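PDB 3OT5: UDP-N-acetylglucosamine 2-epimerase from Listeria monocytogenes, which probably interconverts UDP-N-acetylglucosamine and UDP-N-acetylmannosamine by inverting the configuration at C2 of the sugar. Local coordinates for residues R37-K42 with T125-A130; T340-G345 with A355-D360; E55-T60 with R383-I388. All coordinates share one frame; numbering follows the deposited sequence.

Contact 1 (R37-K42 with T125-A130)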
loop_
_atom_site.group_PDB
_atom_site.type_symbol
_atom_site.label_atom_id
_atom_site.label_comp_id
_atom_site.label_asym_id
_atom_site.label_seq_id
_atom_site.Cartn_x
_atom_site.Cartn_y
_atom_site.Cartn_z
ATOM N N ARG A 37 -1.434 -10.161 4.048
ATOM C CA ARG A 37 -0.130 -9.592 4.340
ATOM C C ARG A 37 -0.148 -8.079 4.067
ATOM O O ARG A 37 0.300 -7.306 4.892
ATOM C CB ARG A 37 0.987 -10.291 3.539
ATOM C CG ARG A 37 2.402 -10.028 4.107
ATOM C CD ARG A 37 3.543 -10.549 3.204
ATOM N NE ARG A 37 3.680 -9.756 1.980
ATOM C CZ ARG A 37 4.602 -9.959 1.031
ATOM N NH1 ARG A 37 4.633 -9.173 -0.039
ATOM N NH2 ARG A 37 5.495 -10.942 1.142
ATOM N N PRO A 38 -0.669 -7.653 2.902
ATOM C CA PRO A 38 -0.718 -6.209 2.643
ATOM C C PRO A 38 -1.533 -5.453 3.700
ATOM O O PRO A 38 -1.146 -4.356 4.090
ATOM C CB PRO A 38 -1.380 -6.126 1.265
ATOM C CG PRO A 38 -1.038 -7.424 0.621
ATOM C CD PRO A 38 -1.094 -8.430 1.724
ATOM N N GLU A 39 -2.652 -6.023 4.159
ATOM C CA GLU A 39 -3.439 -5.370 5.205
ATOM C C GLU A 39 -2.610 -5.283 6.471
ATOM O O GLU A 39 -2.637 -4.273 7.175
ATOM C CB GLU A 39 -4.741 -6.101 5.518
ATOM C CG GLU A 39 -5.859 -5.885 4.530
ATOM C CD GLU A 39 -7.164 -6.526 4.974
ATOM O OE1 GLU A 39 -7.135 -7.583 5.625
ATOM O OE2 GLU A 39 -8.231 -5.984 4.658
ATOM N N ALA A 40 -1.867 -6.353 6.747
ATOM C CA ALA A 40 -1.019 -6.425 7.937
ATOM C C ALA A 40 -0.016 -5.269 7.972
ATOM O O ALA A 40 0.185 -4.632 8.995
ATOM C CB ALA A 40 -0.297 -7.755 7.975
ATOM N N ILE A 41 0.599 -5.017 6.832
ATOM C CA ILE A 41 1.567 -3.955 6.692
ATOM C C ILE A 41 0.940 -2.576 6.844
ATOM O O ILE A 41 1.560 -1.686 7.419
ATOM C CB ILE A 41 2.298 -4.074 5.325
ATOM C CG1 ILE A 41 3.207 -5.303 5.356
ATOM C CG2 ILE A 41 3.124 -2.827 5.031
ATOM C CD1 ILE A 41 3.921 -5.585 4.050
ATOM N N LYS A 42 -0.275 -2.405 6.325
ATOM C CA LYS A 42 -0.993 -1.134 6.409
ATOM C C LYS A 42 -1.693 -0.920 7.753
ATOM O O LYS A 42 -1.947 0.215 8.113
ATOM C CB LYS A 42 -2.037 -1.002 5.283
ATOM C CG LYS A 42 -1.461 -0.855 3.876
ATOM C CD LYS A 42 -2.561 -0.646 2.827
ATOM C CE LYS A 42 -1.970 -0.318 1.458
ATOM N NZ LYS A 42 -3.005 -0.177 0.366
ATOM N N THR A 125 -12.682 -8.816 1.272
ATOM C CA THR A 125 -13.907 -9.452 1.696
ATOM C C THR A 125 -13.938 -9.620 3.201
ATOM O O THR A 125 -14.997 -9.518 3.817
ATOM C CB THR A 125 -14.057 -10.763 0.980
ATOM O OG1 THR A 125 -14.249 -10.448 -0.389
ATOM C CG2 THR A 125 -15.262 -11.591 1.521
ATOM N N THR A 126 -12.771 -9.866 3.786
ATOM C CA THR A 126 -12.646 -10.015 5.226
ATOM C C THR A 126 -13.067 -8.728 5.928
ATOM O O THR A 126 -13.812 -8.766 6.890
ATOM C CB THR A 126 -11.212 -10.412 5.613
ATOM O OG1 THR A 126 -10.289 -9.509 4.988
ATOM C CG2 THR A 126 -10.910 -11.815 5.131
ATOM N N SER A 127 -12.636 -7.585 5.409
ATOM C CA SER A 127 -12.998 -6.298 5.998
ATOM C C SER A 127 -14.482 -6.007 5.950
ATOM O O SER A 127 -15.057 -5.474 6.909
ATOM C CB SER A 127 -12.251 -5.171 5.309
ATOM O OG SER A 127 -10.894 -5.262 5.646
ATOM N N PHE A 128 -15.099 -6.320 4.826
ATOM C CA PHE A 128 -16.522 -6.102 4.684
ATOM C C PHE A 128 -17.276 -6.985 5.649
ATOM O O PHE A 128 -18.161 -6.518 6.358
ATOM C CB PHE A 128 -16.973 -6.377 3.262
ATOM C CG PHE A 128 -18.426 -6.737 3.153
ATOM C CD1 PHE A 128 -19.417 -5.811 3.450
ATOM C CD2 PHE A 128 -18.804 -8.015 2.745
ATOM C CE1 PHE A 128 -20.741 -6.146 3.341
ATOM C CE2 PHE A 128 -20.133 -8.343 2.625
ATOM C CZ PHE A 128 -21.104 -7.407 2.928
ATOM N N ALA A 129 -16.901 -8.256 5.681
ATOM C CA ALA A 129 -17.569 -9.233 6.538
ATOM C C ALA A 129 -17.452 -8.876 8.020
ATOM O O ALA A 129 -18.408 -8.987 8.786
ATOM C CB ALA A 129 -17.003 -10.622 6.279
ATOM N N ALA A 130 -16.260 -8.464 8.407
ATOM C CA ALA A 130 -15.991 -8.083 9.779
ATOM C C ALA A 130 -16.764 -6.802 10.079
ATOM O O ALA A 130 -17.239 -6.590 11.201
ATOM C CB ALA A 130 -14.491 -7.896 9.980
HETATM O O HOH W 1 -9.588 -7.724 6.525
#
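Glu39 reaches from the first turn of helix 37-51 to the first turn of helix 125-136, where its carboxylate meets the hydroxyls of Thr126 and Ser127. The two backbones stay well apart, with the CA of Glu39 9.6 Å from the CA of Ser127, and a glutamate is long enough to cross most of that gap. Its CG lies beside the backbone N and the chain is extended beyond it (chi2 -174°), which carries the carboxylate across to the other helix.

Much of the bridge is made by one water. It donates to Glu39 OE1 at 2.6 Å and to Ser127 OG at 2.9 Å, and it forms a short bond of 2.5 Å with Thr126 OG1. Thr126 holds its OG1 between its backbone N and carbonyl carbon (chi1 51°), facing the water. Glu39 OE2 approaches Ser127 OG to 2.9 Å, but the serine is hydrogen-bonded to the carbonyl oxygen of His121, a bond that takes the hydroxyl's single proton. Ser127 suits this place because a small hydroxyl fits against the end of strand 117-121 and can still accept from the water.

Around the bridge, the hydroxyl of Thr124 bonds to Glu39 OE2, Thr126 OG1 and Ser127 OG, and the backbone N of Gly35 bonds to Glu39 OE1. Both carboxylate oxygens are therefore satisfied although the residue is buried, and its rotation is fixed from several directions.

Strands 28-34 and 117-121 are neighbours in the parallel sheet, and the connections after them lead off in opposite directions, so their helices depart to opposite faces and meet through their first turns. This is the topological switch point of a Rossmann-like domain, the crevice at the carboxyl ends of the strands where such folds usually place their binding sites.

Contact 2 (T340-G345 with A355-D360); sequences TLKLIG and ALDLLD
Lys342 NZ is drawn to two acidic groups on the helix that follows its strand: Asp357 OD1, in a long salt bridge of 3.9 Å, and Glu354, in a long, weak ion pair. Lysine suits the position because its chain is long and flexible; extended beyond CG (chi2 -165°), it takes the ammonium group from strand 341-343, at one edge of the second parallel sheet, toward helix 348-360. The side chain also touches Leu324 and Met368.

Asp357 comes to meet it with CG anti to the backbone N (chi1 178°), and the two side chains cross at about a right angle. The other carboxylate oxygen, OD2, is turned to a stronger partner, the side-chain amide of Asn361 just past the end of the helix. That bond helps to set the direction in which the carboxylate faces.

One residue further along the helix, Leu358 also points toward the strand, and its apolar side chain lies against Leu324 and Met368 in the more buried layer, as befits leucine.

A charge pair this long, between two partly exposed residues, is mainly electrostatic attraction, and its strength is probably reduced by solvent screening.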
loop_
_atom_site.group_PDB
_atom_site.type_symbol
_atom_site.label_atom_id
_atom_site.label_comp_id
_atom_site.label_asym_id
_atom_site.label_seq_id
_atom_site.Cartn_x
_atom_site.Cartn_y
_atom_site.Cartn_z
ATOM N N THR A 340 5.360 13.496 -8.051
ATOM C CA THR A 340 6.097 12.389 -7.456
ATOM C C THR A 340 6.130 11.191 -8.401
ATOM O O THR A 340 6.978 10.305 -8.253
ATOM C CB THR A 340 5.430 11.910 -6.158
ATOM O OG1 THR A 340 4.101 11.466 -6.450
ATOM C CG2 THR A 340 5.388 13.027 -5.125
ATOM N N LEU A 341 5.191 11.178 -9.348
ATOM C CA LEU A 341 5.018 10.103 -10.324
ATOM C C LEU A 341 4.925 10.606 -11.757
ATOM O O LEU A 341 4.437 11.707 -12.001
ATOM C CB LEU A 341 3.670 9.416 -10.085
ATOM C CG LEU A 341 3.284 8.779 -8.750
ATOM C CD1 LEU A 341 1.909 8.208 -8.891
ATOM C CD2 LEU A 341 4.248 7.699 -8.338
ATOM N N LYS A 342 5.345 9.775 -12.703
ATOM C CA LYS A 342 5.213 10.103 -14.118
ATOM C C LYS A 342 4.583 8.936 -14.864
ATOM O O LYS A 342 5.106 7.823 -14.846
ATOM C CB LYS A 342 6.537 10.512 -14.758
ATOM C CG LYS A 342 7.008 11.898 -14.320
ATOM C CD LYS A 342 8.114 12.453 -15.233
ATOM C CE LYS A 342 8.502 13.870 -14.808
ATOM N NZ LYS A 342 9.463 14.538 -15.744
ATOM N N LEU A 343 3.422 9.181 -15.466
ATOM C CA LEU A 343 2.746 8.157 -16.241
ATOM C C LEU A 343 3.418 8.176 -17.605
ATOM O O LEU A 343 3.285 9.145 -18.357
ATOM C CB LEU A 343 1.256 8.455 -16.365
ATOM C CG LEU A 343 0.412 7.374 -17.038
ATOM C CD1 LEU A 343 0.453 6.098 -16.215
ATOM C CD2 LEU A 343 -1.010 7.837 -17.197
ATOM N N ILE A 344 4.148 7.113 -17.929
ATOM C CA ILE A 344 4.870 7.063 -19.198
ATOM C C ILE A 344 4.475 5.916 -20.117
ATOM O O ILE A 344 5.038 5.769 -21.194
ATOM C CB ILE A 344 6.380 6.984 -18.957
ATOM C CG1 ILE A 344 6.763 5.634 -18.350
ATOM C CG2 ILE A 344 6.818 8.125 -18.059
ATOM C CD1 ILE A 344 8.247 5.443 -18.247
ATOM N N GLY A 345 3.522 5.091 -19.715
ATOM C CA GLY A 345 3.116 3.997 -20.589
ATOM C C GLY A 345 4.141 2.888 -20.673
ATOM O O GLY A 345 4.942 2.695 -19.756
ATOM N N ALA A 355 13.660 7.879 -18.577
ATOM C CA ALA A 355 14.676 7.397 -17.656
ATOM C C ALA A 355 15.931 8.280 -17.760
ATOM O O ALA A 355 16.429 8.804 -16.758
ATOM C CB ALA A 355 15.026 5.970 -17.975
ATOM N N LEU A 356 16.431 8.439 -18.980
ATOM C CA LEU A 356 17.626 9.246 -19.214
ATOM C C LEU A 356 17.453 10.652 -18.657
ATOM O O LEU A 356 18.359 11.186 -18.023
ATOM C CB LEU A 356 17.975 9.294 -20.701
ATOM C CG LEU A 356 18.327 7.948 -21.337
ATOM C CD1 LEU A 356 18.838 8.145 -22.765
ATOM C CD2 LEU A 356 19.370 7.228 -20.511
ATOM N N ASP A 357 16.284 11.240 -18.891
ATOM C CA ASP A 357 15.969 12.578 -18.386
ATOM C C ASP A 357 16.309 12.656 -16.907
ATOM O O ASP A 357 17.070 13.531 -16.479
ATOM C CB ASP A 357 14.478 12.877 -18.580
ATOM C CG ASP A 357 14.068 14.239 -18.034
ATOM O OD1 ASP A 357 12.970 14.322 -17.431
ATOM O OD2 ASP A 357 14.843 15.212 -18.173
ATOM N N LEU A 358 15.753 11.722 -16.139
ATOM C CA LEU A 358 15.972 11.662 -14.692
ATOM C C LEU A 358 17.420 11.359 -14.328
ATOM O O LEU A 358 17.964 11.927 -13.379
ATOM C CB LEU A 358 15.049 10.618 -14.054
ATOM C CG LEU A 358 13.565 10.960 -14.130
ATOM C CD1 LEU A 358 12.708 9.842 -13.543
ATOM C CD2 LEU A 358 13.310 12.267 -13.412
ATOM N N LEU A 359 18.048 10.467 -15.080
ATOM C CA LEU A 359 19.438 10.121 -14.822
ATOM C C LEU A 359 20.432 11.253 -15.161
ATOM O O LEU A 359 21.403 11.463 -14.431
ATOM C CB LEU A 359 19.813 8.847 -15.587
ATOM C CG LEU A 359 19.136 7.571 -15.085
ATOM C CD1 LEU A 359 19.348 6.423 -16.060
ATOM C CD2 LEU A 359 19.642 7.208 -13.684
ATOM N N ASP A 360 20.170 11.999 -16.233
ATOM C CA ASP A 360 21.097 13.061 -16.685
ATOM C C ASP A 360 20.864 14.452 -16.113
ATOM O O ASP A 360 21.760 15.308 -16.146
ATOM C CB ASP A 360 21.030 13.170 -18.207
ATOM C CG ASP A 360 21.288 11.850 -18.899
ATOM O OD1 ASP A 360 21.420 10.815 -18.205
ATOM O OD2 ASP A 360 21.337 11.840 -20.143
#

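Contact 3 (E55-T60 with R383-I388); sequences ETFEST and RILAAI
Phe57 turns its side chain from strand 57-63 toward helix 380-392, and its ring lies against Leu385 and Ile388. CB starts in that direction, and with CG anti to the carbonyl carbon (chi1 -58°) the ring extends to the helix. Phenylalanine suits this buried site: its flat apolar ring takes methyls on both faces and at the edge. Over the ring centre, on one face, stands the CG2 methyl of Thr56, 3.8 Å above the plane. Further out, CE1 meets the CG2 methyl of Ile388 at 4.1 Å, an approach to the ring edge, near its plane.

The helix belongs to the end of the chain, yet it packs on the N-terminal Rossmann-like domain. Such a return of the C-terminal helix is characteristic of the GT-B fold, to which UDP-GlcNAc 2-epimerases belong.

On the far edge, CE2 touches Leu385 CD1 at 4.2 Å. The tip, CZ, lies 4.2 Å from Leu385 CD2, which sits toward the rim of the face opposite Thr56, and 4.0 Å from the backbone O of Leu385. Leucine suits this spot because its forked end offers one methyl to CE2 and the other to CZ, and it also touches Ala49 and Leu50 of helix 37-51.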
loop_
_atom_site.group_PDB
_atom_site.type_symbol
_atom_site.label_atom_id
_atom_site.label_comp_id
_atom_site.label_asym_id
_atom_site.label_seq_id
_atom_site.Cartn_x
_atom_site.Cartn_y
_atom_site.Cartn_z
ATOM N N GLU A 55 -2.402 4.410 27.921
ATOM C CA GLU A 55 -3.210 5.045 28.959
ATOM C C GLU A 55 -4.607 5.358 28.417
ATOM O O GLU A 55 -5.539 5.584 29.193
ATOM C CB GLU A 55 -2.584 6.329 29.546
ATOM C CG GLU A 55 -2.373 7.551 28.619
ATOM C CD GLU A 55 -1.122 7.467 27.737
ATOM O OE1 GLU A 55 -0.626 6.348 27.475
ATOM O OE2 GLU A 55 -0.628 8.544 27.315
ATOM N N THR A 56 -4.735 5.371 27.093
ATOM C CA THR A 56 -5.992 5.676 26.434
ATOM C C THR A 56 -6.608 4.480 25.737
ATOM O O THR A 56 -7.801 4.269 25.825
ATOM C CB THR A 56 -5.780 6.715 25.308
ATOM O OG1 THR A 56 -5.150 7.890 25.824
ATOM C CG2 THR A 56 -7.103 7.076 24.651
ATOM N N PHE A 57 -5.778 3.708 25.038
ATOM C CA PHE A 57 -6.257 2.580 24.259
ATOM C C PHE A 57 -5.883 1.191 24.726
ATOM O O PHE A 57 -4.844 0.959 25.314
ATOM C CB PHE A 57 -5.729 2.683 22.830
ATOM C CG PHE A 57 -6.119 3.945 22.112
ATOM C CD1 PHE A 57 -7.387 4.090 21.586
ATOM C CD2 PHE A 57 -5.188 4.958 21.902
ATOM C CE1 PHE A 57 -7.738 5.236 20.907
ATOM C CE2 PHE A 57 -5.537 6.113 21.223
ATOM C CZ PHE A 57 -6.803 6.249 20.720
ATOM N N GLU A 58 -6.767 0.271 24.398
ATOM C CA GLU A 58 -6.590 -1.139 24.644
ATOM C C GLU A 58 -6.629 -1.689 23.209
ATOM O O GLU A 58 -7.596 -1.471 22.484
ATOM C CB GLU A 58 -7.713 -1.672 25.515
ATOM C CG GLU A 58 -7.613 -3.158 25.867
ATOM C CD GLU A 58 -8.614 -3.582 26.943
ATOM O OE1 GLU A 58 -9.152 -2.693 27.658
ATOM O OE2 GLU A 58 -8.838 -4.809 27.094
ATOM N N SER A 59 -5.549 -2.320 22.767
ATOM C CA SER A 59 -5.491 -2.843 21.404
ATOM C C SER A 59 -5.727 -4.345 21.313
ATOM O O SER A 59 -5.014 -5.109 21.922
ATOM C CB SER A 59 -4.137 -2.510 20.781
ATOM O OG SER A 59 -4.072 -2.970 19.448
ATOM N N THR A 60 -6.745 -4.756 20.556
ATOM C CA THR A 60 -7.018 -6.177 20.353
ATOM C C THR A 60 -6.816 -6.443 18.870
ATOM O O THR A 60 -7.510 -5.882 18.028
ATOM C CB THR A 60 -8.443 -6.596 20.757
ATOM O OG1 THR A 60 -8.672 -6.293 22.140
ATOM C CG2 THR A 60 -8.641 -8.104 20.547
ATOM N N ARG A 383 -3.079 10.568 12.948
ATOM C CA ARG A 383 -4.319 11.268 12.619
ATOM C C ARG A 383 -5.510 10.335 12.855
ATOM O O ARG A 383 -6.536 10.752 13.361
ATOM C CB ARG A 383 -4.308 11.771 11.175
ATOM C CG ARG A 383 -3.214 12.834 10.891
ATOM C CD ARG A 383 -3.332 13.413 9.491
ATOM N NE ARG A 383 -2.239 14.344 9.216
ATOM C CZ ARG A 383 -1.063 13.999 8.697
ATOM N NH1 ARG A 383 -0.808 12.745 8.365
ATOM N NH2 ARG A 383 -0.143 14.912 8.496
ATOM N N ILE A 384 -5.367 9.063 12.508
ATOM C CA ILE A 384 -6.467 8.118 12.727
ATOM C C ILE A 384 -6.787 8.047 14.229
ATOM O O ILE A 384 -7.942 8.191 14.618
ATOM C CB ILE A 384 -6.171 6.719 12.136
ATOM C CG1 ILE A 384 -6.126 6.787 10.609
ATOM C CG2 ILE A 384 -7.249 5.684 12.557
ATOM C CD1 ILE A 384 -5.696 5.470 9.941
ATOM N N LEU A 385 -5.765 7.863 15.065
ATOM C CA LEU A 385 -5.974 7.769 16.510
ATOM C C LEU A 385 -6.572 9.045 17.079
ATOM O O LEU A 385 -7.492 8.978 17.882
ATOM C CB LEU A 385 -4.692 7.409 17.265
ATOM C CG LEU A 385 -4.108 6.019 16.996
ATOM C CD1 LEU A 385 -2.957 5.750 17.977
ATOM C CD2 LEU A 385 -5.180 4.936 17.130
ATOM N N ALA A 386 -6.062 10.198 16.658
ATOM C CA ALA A 386 -6.590 11.471 17.149
ATOM C C ALA A 386 -8.061 11.548 16.770
ATOM O O ALA A 386 -8.888 12.021 17.542
ATOM C CB ALA A 386 -5.808 12.657 16.578
ATOM N N ALA A 387 -8.380 11.061 15.576
ATOM C CA ALA A 387 -9.747 11.041 15.098
ATOM C C ALA A 387 -10.608 10.172 16.041
ATOM O O ALA A 387 -11.680 10.586 16.499
ATOM C CB ALA A 387 -9.783 10.501 13.662
ATOM N N ILE A 388 -10.116 8.986 16.371
ATOM C CA ILE A 388 -10.837 8.096 17.288
ATOM C C ILE A 388 -10.924 8.735 18.681
ATOM O O ILE A 388 -11.996 8.723 19.299
ATOM C CB ILE A 388 -10.188 6.708 17.359
ATOM C CG1 ILE A 388 -10.265 6.027 15.989
ATOM C CG2 ILE A 388 -10.893 5.841 18.404
ATOM C CD1 ILE A 388 -9.539 4.706 15.917
#

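From the N terminus, helix 37-51 opens contact 1, and strand 57-63 follows to open contact 3 before contact 1 has closed. Contact 1 then closes at helix 125-136, joining two helix starts within the N-terminal Rossmann-like domain. The chain passes on to the second sheet, where contact 2 closes a short loop between an end strand and the next helix. Contact 3 closes last, at 383-388, when the final long helix returns to the first domain. Contacts 1 and 3 therefore cross, with centres about 19 Å apart, whereas contact 2 is nested inside contact 3, about 40 Å from it between centres and across the chain's centre.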